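Local coordinates for beta-porphyranase A (Bacteroides plebeius, PDB 4AW7), which cleaves the sulfated red-algal polysaccharide porphyran at linkages between beta-D-galactose and alpha-L-galactose-6-sulfate, releasing mostly disaccharides, at residues A[369-383]-A[386-400]. Sequence-based numbering, arbitrary orientation.
Sequences KGERVDITSSNPDIQ and AFKDGGRLYIALDNL. With CA (calcium ion), chain C.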
ATOM      1  N   LYS A 369      -6.453 -17.418  -1.142  1.00  8.73           N
ATOM      2  CA  LYS A 369      -6.884 -17.119   0.219  1.00  9.83           C
ATOM      3  C   LYS A 369      -6.339 -18.196   1.156  1.00  9.49           C
ATOM      4  O   LYS A 369      -5.706 -19.169   0.703  1.00  9.65           O
ATOM      5  CB  LYS A 369      -8.392 -17.003   0.287  1.00 13.39           C
ATOM      6  CG  LYS A 369      -9.049 -18.299   0.044  1.00 15.08           C
ATOM      7  CD  LYS A 369     -10.579 -18.319   0.207  1.00 23.09           C
ATOM      8  CE  LYS A 369     -11.253 -17.433  -0.750  1.00 29.95           C
ATOM      9  NZ  LYS A 369     -12.557 -18.015  -1.192  1.00 34.91           N
ATOM     10  N   GLY A 370      -6.635 -18.063   2.435  1.00  9.00           N
ATOM     11  CA  GLY A 370      -6.198 -19.008   3.423  1.00  9.42           C
ATOM     12  C   GLY A 370      -5.265 -18.435   4.439  1.00  8.56           C
ATOM     13  O   GLY A 370      -4.927 -17.244   4.408  1.00  9.82           O
ATOM     14  N   GLU A 371      -4.800 -19.277   5.339  1.00  8.23           N
ATOM     15  CA  GLU A 371      -3.841 -18.884   6.355  1.00  8.33           C
ATOM     16  C   GLU A 371      -2.460 -18.811   5.762  1.00  8.01           C
ATOM     17  O   GLU A 371      -2.013 -19.694   5.033  1.00  8.49           O
ATOM     18  CB  GLU A 371      -3.856 -19.866   7.509  1.00  9.10           C
ATOM     19  CG  GLU A 371      -5.155 -19.741   8.345  1.00 13.19           C
ATOM     20  CD  GLU A 371      -5.265 -20.751   9.445  1.00 14.04           C
ATOM     21  OE1 GLU A 371      -5.172 -21.942   9.129  1.00 15.75           O
ATOM     22  OE2 GLU A 371      -5.493 -20.344  10.597  1.00 17.99           O
ATOM     23  N   ARG A 372      -1.737 -17.755   6.073  1.00  7.54           N
ATOM     24  CA  ARG A 372      -0.342 -17.686   5.726  1.00  7.33           C
ATOM     25  C   ARG A 372       0.390 -18.891   6.291  1.00  7.61           C
ATOM     26  O   ARG A 372       0.114 -19.324   7.413  1.00  8.03           O
ATOM     27  CB  ARG A 372       0.275 -16.408   6.299  1.00  7.59           C
ATOM     28  CG  ARG A 372      -0.123 -15.164   5.578  1.00  7.24           C
ATOM     29  CD  ARG A 372       0.219 -13.937   6.395  1.00  7.11           C
ATOM     30  NE  ARG A 372       0.019 -12.693   5.637  1.00  7.24           N
ATOM     31  CZ  ARG A 372      -1.157 -12.114   5.430  1.00  6.88           C
ATOM     32  NH1 ARG A 372      -2.293 -12.572   5.951  1.00  7.43           N
ATOM     33  NH2 ARG A 372      -1.214 -11.035   4.668  1.00  7.01           N
ATOM     34  N   VAL A 373       1.346 -19.387   5.510  1.00  8.14           N
ATOM     35  CA  VAL A 373       2.289 -20.391   5.993  1.00  8.79           C
ATOM     36  C   VAL A 373       3.701 -19.868   5.864  1.00  9.14           C
ATOM     37  O   VAL A 373       3.948 -18.877   5.169  1.00  9.88           O
ATOM     38  CB  VAL A 373       2.131 -21.768   5.312  1.00  8.50           C
ATOM     39  CG1 VAL A 373       0.686 -22.294   5.596  1.00 10.56           C
ATOM     40  CG2 VAL A 373       2.429 -21.684   3.815  1.00 10.99           C
ATOM     41  N   ASP A 374       4.648 -20.513   6.545  1.00  9.12           N
ATOM     42  CA  ASP A 374       5.978 -19.939   6.562  1.00  9.72           C
ATOM     43  C   ASP A 374       6.628 -19.998   5.196  1.00  9.86           C
ATOM     44  O   ASP A 374       6.549 -21.013   4.512  1.00 10.82           O
ATOM     45  CB  ASP A 374       6.857 -20.564   7.640  1.00  9.87           C
ATOM     46  CG  ASP A 374       8.032 -19.700   7.983  1.00 11.51           C
ATOM     47  OD1 ASP A 374       7.927 -18.475   7.868  1.00 11.84           O
ATOM     48  OD2 ASP A 374       9.083 -20.222   8.334  1.00 16.17           O
ATOM     49  N   ILE A 375       7.303 -18.928   4.824  1.00 11.15           N
ATOM     50  CA  ILE A 375       8.005 -18.872   3.551  1.00 11.61           C
ATOM     51  C   ILE A 375       9.117 -17.880   3.718  1.00 13.21           C
ATOM     52  O   ILE A 375       8.940 -16.901   4.410  1.00 16.90           O
ATOM     53  CB  ILE A 375       7.015 -18.610   2.270  1.00 14.74           C
ATOM     54  CG1 ILE A 375       7.796 -18.760   0.953  1.00 14.23           C
ATOM     55  CG2 ILE A 375       6.222 -17.321   2.370  1.00 16.88           C
ATOM     56  CD1 ILE A 375       6.908 -18.858  -0.321  1.00 15.48           C
ATOM     57  N   THR A 376      10.270 -18.170   3.121  1.00 11.35           N
ATOM     58  CA  THR A 376      11.444 -17.276   3.087  1.00 12.90           C
ATOM     59  C   THR A 376      11.998 -17.218   1.679  1.00 12.00           C
ATOM     60  O   THR A 376      11.746 -18.107   0.853  1.00 12.39           O
ATOM     61  CB  THR A 376      12.547 -17.774   3.981  1.00 15.51           C
ATOM     62  OG1 THR A 376      12.963 -19.081   3.575  1.00 17.56           O
ATOM     63  CG2 THR A 376      12.091 -17.761   5.424  1.00 19.44           C
ATOM     64  N   SER A 377      12.754 -16.158   1.387  1.00 11.76           N
ATOM     65  CA  SER A 377      13.434 -15.952   0.130  1.00 10.88           C
ATOM     66  C   SER A 377      14.795 -15.377   0.446  1.00 11.41           C
ATOM     67  O   SER A 377      14.907 -14.384   1.170  1.00 12.94           O
ATOM     68  CB  SER A 377      12.644 -14.979  -0.733  1.00 11.62           C
ATOM     69  OG  SER A 377      13.324 -14.725  -1.910  1.00 13.79           O
ATOM     70  N   SER A 378      15.827 -15.972  -0.121  1.00 11.32           N
ATOM     71  CA  SER A 378      17.198 -15.493   0.114  1.00 12.27           C
ATOM     72  C   SER A 378      17.556 -14.237  -0.638  1.00 11.77           C
ATOM     73  O   SER A 378      18.432 -13.486  -0.211  1.00 15.26           O
ATOM     74  CB  SER A 378      18.171 -16.618  -0.254  1.00 14.45           C
ATOM     75  OG  SER A 378      18.223 -16.839  -1.646  1.00 16.05           O
ATOM     76  N   ASN A 379      16.889 -13.963  -1.753  1.00 11.05           N
ATOM     77  CA  ASN A 379      17.170 -12.796  -2.581  1.00 11.22           C
ATOM     78  C   ASN A 379      16.050 -11.775  -2.346  1.00 10.13           C
ATOM     79  O   ASN A 379      14.888 -12.068  -2.635  1.00 10.18           O
ATOM     80  CB  ASN A 379      17.208 -13.240  -4.044  1.00 11.68           C
ATOM     81  CG  ASN A 379      17.501 -12.097  -5.027  1.00 11.57           C
ATOM     82  OD1 ASN A 379      17.400 -10.923  -4.678  1.00 11.15           O
ATOM     83  ND2 ASN A 379      17.799 -12.449  -6.292  1.00 14.11           N
ATOM     84  N   PRO A 380      16.379 -10.570  -1.844  1.00  9.97           N
ATOM     85  CA  PRO A 380      15.317  -9.606  -1.586  1.00 10.91           C
ATOM     86  C   PRO A 380      14.564  -9.127  -2.807  1.00  9.48           C
ATOM     87  O   PRO A 380      13.458  -8.590  -2.676  1.00 10.55           O
ATOM     88  CB  PRO A 380      16.037  -8.440  -0.885  1.00 12.46           C
ATOM     89  CG  PRO A 380      17.400  -8.569  -1.301  1.00 12.84           C
ATOM     90  CD  PRO A 380      17.704 -10.035  -1.473  1.00 11.55           C
ATOM     91  N   ASP A 381      15.106  -9.304  -3.997  1.00  9.03           N
ATOM     92  CA  ASP A 381      14.363  -9.019  -5.209  1.00  9.08           C
ATOM     93  C   ASP A 381      13.299 -10.031  -5.530  1.00  8.67           C
ATOM     94  O   ASP A 381      12.441  -9.716  -6.370  1.00  9.67           O
ATOM     95  CB  ASP A 381      15.301  -8.879  -6.400  1.00  9.12           C
ATOM     96  CG  ASP A 381      16.200  -7.702  -6.279  1.00  9.51           C
ATOM     97  OD1 ASP A 381      15.699  -6.593  -6.002  1.00 12.18           O
ATOM     98  OD2 ASP A 381      17.429  -7.798  -6.509  1.00 11.79           O
ATOM     99  N   ILE A 382      13.333 -11.213  -4.910  1.00  8.32           N
ATOM    100  CA  ILE A 382      12.319 -12.225  -5.173  1.00  8.21           C
ATOM    101  C   ILE A 382      11.360 -12.184  -3.984  1.00  8.63           C
ATOM    102  O   ILE A 382      11.667 -12.621  -2.871  1.00  9.53           O
ATOM    103  CB  ILE A 382      12.933 -13.606  -5.352  1.00  9.81           C
ATOM    104  CG1 ILE A 382      13.917 -13.613  -6.499  1.00 11.17           C
ATOM    105  CG2 ILE A 382      11.848 -14.663  -5.517  1.00 11.61           C
ATOM    106  CD1 ILE A 382      13.367 -13.204  -7.847  1.00 14.51           C
ATOM    107  N   GLN A 383      10.183 -11.613  -4.216  1.00  8.62           N
ATOM    108  CA  GLN A 383       9.154 -11.508  -3.181  1.00  8.33           C
ATOM    109  C   GLN A 383       8.326 -12.781  -3.201  1.00  8.17           C
ATOM    110  O   GLN A 383       7.989 -13.280  -4.269  1.00  8.82           O
ATOM    111  CB  GLN A 383       8.237 -10.277  -3.431  1.00  8.49           C
ATOM    112  CG  GLN A 383       9.002  -8.987  -3.761  1.00  9.87           C
ATOM    113  CD  GLN A 383       8.112  -7.746  -3.679  1.00  8.94           C
ATOM    114  OE1 GLN A 383       7.969  -7.137  -2.612  1.00 10.49           O
ATOM    115  NE2 GLN A 383       7.434  -7.423  -4.787  1.00  9.15           N
ATOM    116  N   ALA A 386       2.864 -17.301   0.635  1.00  7.46           N
ATOM    117  CA  ALA A 386       2.199 -18.608   0.588  1.00  8.08           C
ATOM    118  C   ALA A 386       1.033 -18.629   1.544  1.00  8.00           C
ATOM    119  O   ALA A 386       1.099 -18.086   2.648  1.00  7.88           O
ATOM    120  CB  ALA A 386       3.184 -19.730   0.949  1.00  9.69           C
ATOM    121  N   PHE A 387      -0.029 -19.299   1.125  1.00  7.82           N
ATOM    122  CA  PHE A 387      -1.290 -19.416   1.879  1.00  7.87           C
ATOM    123  C   PHE A 387      -1.846 -20.806   1.721  1.00  8.29           C
ATOM    124  O   PHE A 387      -1.752 -21.416   0.651  1.00  9.76           O
ATOM    125  CB  PHE A 387      -2.356 -18.406   1.390  1.00  8.31           C
ATOM    126  CG  PHE A 387      -1.838 -17.015   1.219  1.00  7.85           C
ATOM    127  CD1 PHE A 387      -1.777 -16.154   2.297  1.00  7.74           C
ATOM    128  CD2 PHE A 387      -1.381 -16.563  -0.015  1.00  7.83           C
ATOM    129  CE1 PHE A 387      -1.282 -14.848   2.159  1.00  8.26           C
ATOM    130  CE2 PHE A 387      -0.882 -15.286  -0.164  1.00  8.30           C
ATOM    131  CZ  PHE A 387      -0.835 -14.427   0.914  1.00  8.92           C
ATOM    132  N   LYS A 388      -2.460 -21.299   2.799  1.00  8.41           N
ATOM    133  CA  LYS A 388      -3.082 -22.624   2.803  1.00  9.49           C
ATOM    134  C   LYS A 388      -4.534 -22.482   3.229  1.00  9.78           C
ATOM    135  O   LYS A 388      -4.831 -22.000   4.322  1.00  9.55           O
ATOM    136  CB  LYS A 388      -2.339 -23.549   3.748  1.00  9.58           C
ATOM    137  CG  LYS A 388      -2.844 -24.988   3.764  1.00 12.38           C
ATOM    138  CD  LYS A 388      -2.123 -25.887   4.867  1.00 16.34           C
ATOM    139  CE  LYS A 388      -2.590 -27.361   4.816  1.00 20.31           C
ATOM    140  NZ  LYS A 388      -4.038 -27.548   5.161  1.00 25.00           N
ATOM    141  N   ASP A 389      -5.433 -22.867   2.339  1.00 10.63           N
ATOM    142  CA  ASP A 389      -6.873 -22.824   2.568  1.00 13.27           C
ATOM    143  C   ASP A 389      -7.393 -24.238   2.501  1.00 14.95           C
ATOM    144  O   ASP A 389      -7.596 -24.777   1.420  1.00 14.96           O
ATOM    145  CB  ASP A 389      -7.539 -21.986   1.508  1.00 15.08           C
ATOM    146  CG  ASP A 389      -9.024 -21.833   1.703  1.00 19.90           C
ATOM    147  OD1 ASP A 389      -9.468 -21.912   2.846  1.00 26.20           O
ATOM    148  OD2 ASP A 389      -9.724 -21.607   0.690  1.00 26.07           O
ATOM    149  N   GLY A 390      -7.572 -24.842   3.662  1.00 16.46           N
ATOM    150  CA  GLY A 390      -7.960 -26.244   3.739  1.00 17.55           C
ATOM    151  C   GLY A 390      -6.971 -27.080   2.945  1.00 18.22           C
ATOM    152  O   GLY A 390      -5.769 -27.049   3.217  1.00 20.20           O
ATOM    153  N   GLY A 391      -7.491 -27.759   1.929  1.00 18.43           N
ATOM    154  CA  GLY A 391      -6.710 -28.632   1.069  1.00 17.56           C
ATOM    155  C   GLY A 391      -6.083 -27.992  -0.158  1.00 16.51           C
ATOM    156  O   GLY A 391      -5.680 -28.705  -1.066  1.00 17.91           O
ATOM    157  N   ARG A 392      -5.997 -26.661  -0.196  1.00 14.34           N
ATOM    158  CA  ARG A 392      -5.363 -25.979  -1.305  1.00 13.32           C
ATOM    159  C   ARG A 392      -4.206 -25.108  -0.774  1.00 11.12           C
ATOM    160  O   ARG A 392      -4.322 -24.465   0.274  1.00 11.73           O
ATOM    161  CB  ARG A 392      -6.373 -25.105  -2.009  1.00 15.57           C
ATOM    162  CG  ARG A 392      -7.485 -25.870  -2.694  1.00 22.33           C
ATOM    163  CD  ARG A 392      -6.967 -26.642  -3.906  1.00 29.62           C
ATOM    164  NE  ARG A 392      -7.151 -25.879  -5.118  1.00 34.98           N
ATOM    165  CZ  ARG A 392      -6.717 -26.225  -6.325  1.00 39.52           C
ATOM    166  NH1 ARG A 392      -5.991 -27.325  -6.508  1.00 41.84           N
ATOM    167  NH2 ARG A 392      -6.986 -25.433  -7.366  1.00 40.99           N
ATOM    168  N   LEU A 393      -3.097 -25.134  -1.487  1.00 10.48           N
ATOM    169  CA  LEU A 393      -1.900 -24.350  -1.212  1.00 10.17           C
ATOM    170  C   LEU A 393      -1.641 -23.411  -2.390  1.00  9.63           C
ATOM    171  O   LEU A 393      -1.691 -23.815  -3.546  1.00 10.50           O
ATOM    172  CB  LEU A 393      -0.719 -25.294  -1.036  1.00 11.54           C
ATOM    173  CG  LEU A 393       0.633 -24.667  -0.691  1.00 12.84           C
ATOM    174  CD1 LEU A 393       0.625 -23.944   0.667  1.00 13.86           C
ATOM    175  CD2 LEU A 393       1.741 -25.777  -0.733  1.00 14.96           C
ATOM    176  N   TYR A 394      -1.360 -22.146  -2.058  1.00  8.30           N
ATOM    177  CA  TYR A 394      -1.033 -21.097  -3.023  1.00  8.42           C
ATOM    178  C   TYR A 394       0.348 -20.578  -2.715  1.00  8.73           C
ATOM    179  O   TYR A 394       0.613 -20.216  -1.567  1.00 10.01           O
ATOM    180  CB  TYR A 394      -2.042 -19.934  -2.973  1.00  9.41           C
ATOM    181  CG  TYR A 394      -3.462 -20.391  -3.127  1.00  9.28           C
ATOM    182  CD1 TYR A 394      -4.010 -20.550  -4.392  1.00 10.94           C
ATOM    183  CD2 TYR A 394      -4.266 -20.655  -2.027  1.00 10.26           C
ATOM    184  CE1 TYR A 394      -5.293 -20.981  -4.559  1.00 13.11           C
ATOM    185  CE2 TYR A 394      -5.598 -21.088  -2.202  1.00 11.93           C
ATOM    186  CZ  TYR A 394      -6.076 -21.283  -3.483  1.00 13.33           C
ATOM    187  OH  TYR A 394      -7.391 -21.741  -3.633  1.00 17.77           O
ATOM    188  N   ILE A 395       1.228 -20.533  -3.712  1.00  8.69           N
ATOM    189  CA  ILE A 395       2.616 -20.017  -3.536  1.00  9.22           C
ATOM    190  C   ILE A 395       2.835 -18.989  -4.626  1.00  8.87           C
ATOM    191  O   ILE A 395       2.611 -19.283  -5.792  1.00 10.20           O
ATOM    192  CB  ILE A 395       3.673 -21.123  -3.648  1.00  9.63           C
ATOM    193  CG1 ILE A 395       3.480 -22.181  -2.545  1.00 11.34           C
ATOM    194  CG2 ILE A 395       5.060 -20.522  -3.585  1.00 10.88           C
ATOM    195  CD1 ILE A 395       4.268 -23.493  -2.818  1.00 13.46           C
ATOM    196  N   ALA A 396       3.210 -17.758  -4.244  1.00  8.30           N
ATOM    197  CA  ALA A 396       3.374 -16.667  -5.190  1.00  8.32           C
ATOM    198  C   ALA A 396       4.776 -16.107  -5.142  1.00  7.82           C
ATOM    199  O   ALA A 396       5.345 -15.986  -4.063  1.00  8.60           O
ATOM    200  CB  ALA A 396       2.342 -15.538  -4.940  1.00  8.84           C
ATOM    201  N   LEU A 397       5.285 -15.746  -6.320  1.00  8.00           N
ATOM    202  CA  LEU A 397       6.630 -15.155  -6.478  1.00  8.27           C
ATOM    203  C   LEU A 397       6.559 -13.974  -7.419  1.00  8.09           C
ATOM    204  O   LEU A 397       5.894 -14.024  -8.450  1.00  8.59           O
ATOM    205  CB  LEU A 397       7.637 -16.188  -7.034  1.00 10.24           C
ATOM    206  CG  LEU A 397       7.777 -17.472  -6.235  1.00 11.77           C
ATOM    207  CD1 LEU A 397       6.830 -18.537  -6.750  1.00 15.46           C
ATOM    208  CD2 LEU A 397       9.261 -17.898  -6.154  1.00 15.15           C
ATOM    209  N   ASP A 398       7.339 -12.958  -7.109  1.00  8.28           N
ATOM    210  CA  ASP A 398       7.458 -11.752  -7.940  1.00  8.45           C
ATOM    211  C   ASP A 398       8.922 -11.363  -8.067  1.00  8.09           C
ATOM    212  O   ASP A 398       9.644 -11.446  -7.085  1.00  9.88           O
ATOM    213  CB  ASP A 398       6.683 -10.596  -7.284  1.00  8.98           C
ATOM    214  CG  ASP A 398       6.681  -9.342  -8.112  1.00  9.80           C
ATOM    215  OD1 ASP A 398       6.179  -9.378  -9.236  1.00  9.90           O
ATOM    216  OD2 ASP A 398       7.170  -8.309  -7.597  1.00 10.44           O
ATOM    217  N   ASN A 399       9.353 -10.958  -9.231  1.00  8.72           N
ATOM    218  CA  ASN A 399      10.754 -10.556  -9.442  1.00  8.72           C
ATOM    219  C   ASN A 399      10.862  -9.035  -9.595  1.00  8.63           C
ATOM    220  O   ASN A 399      10.438  -8.489 -10.620  1.00 10.34           O
ATOM    221  CB  ASN A 399      11.320 -11.277 -10.675  1.00  9.07           C
ATOM    222  CG  ASN A 399      12.793 -10.971 -10.923  1.00  9.34           C
ATOM    223  OD1 ASN A 399      13.414 -10.258 -10.164  1.00 10.37           O
ATOM    224  ND2 ASN A 399      13.344 -11.568 -11.969  1.00 10.81           N
ATOM    225  N   LEU A 400      11.446  -8.380  -8.602  1.00  8.57           N
ATOM    226  CA  LEU A 400      11.701  -6.944  -8.614  1.00  8.68           C
ATOM    227  C   LEU A 400      12.978  -6.547  -9.358  1.00 10.10           C
ATOM    228  O   LEU A 400      13.231  -5.345  -9.523  1.00 11.28           O
ATOM    229  CB  LEU A 400      11.796  -6.395  -7.195  1.00  8.79           C
ATOM    230  CG  LEU A 400      10.530  -6.382  -6.333  1.00  8.50           C
ATOM    231  CD1 LEU A 400      10.930  -6.207  -4.874  1.00 10.47           C
ATOM    232  CD2 LEU A 400       9.563  -5.319  -6.770  1.00 11.72           C
TER
HETATM  233 CA    CA C1599      17.766  -5.287  -5.903  1.00 10.55          CA
HETATM  234  O   HOH W   1      -5.045 -23.347   6.726  1.00 20.46           O
HETATM  235  O   HOH W   2      17.358  -5.189  -8.321  1.00 17.31           O
HETATM  236  O   HOH W   3      19.968  -5.258  -7.132  1.00 19.59           O
HETATM  237  O   HOH W   4      19.118  -3.470  -5.060  1.00 12.42           O
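Q383 and D398 face each other as an antiparallel hydrogen-bonded pair, and their side chains run alongside one another. Extended beyond CG (chi2 -167°), the Q383 chain carries its amide to D398, where NE2 of Q383 donates a hydrogen bond to D398 OD2 (3.0 Å) on the anti side of the carboxylate; the acceptor lies in the amide plane, but the two planes are turned 50° apart. H299 also bonds OD2 and T455 takes OD1, so the buried carboxylate is gripped at both oxygens. L400 packs its two methyls along the Q383 side chain, L400 CD1 3.4 Å from Q383 CD. Next to this pair, L400 N bonds D381 O (2.8 Å) almost straight, while the D381 carboxylate chelates the calcium ion through both oxygens; N535, W536, G538 and three waters complete its shell. The backbone makes a three-stranded antiparallel meander, 371-377, 382-389 and 392-399, within a beta-sandwich domain; a type II' turn from D389 to R392 links the last two strands. A386 CB, on the middle strand, meets V373 CG2 (3.5 Å) and I375 CD1, which also reaches I395 CG2; V24 of strand 21-25 adds to this apolar packing. R372 CG lies 3.6 Å from F387 CE1. The R372 guanidinium stands nearly perpendicular to the ring, with CE1 over one face; M305 O and Q308 hold NH2. Toward the D389-R392 turn the contact opens to solvent: E371, K388, K369 and D389 are partly exposed. A water joins E371 OE1 to K388 O, while OE2 pairs with R29. The aliphatic part of K369 crosses D389, yet K369 NZ stays 4.9 Å from D389 OD2.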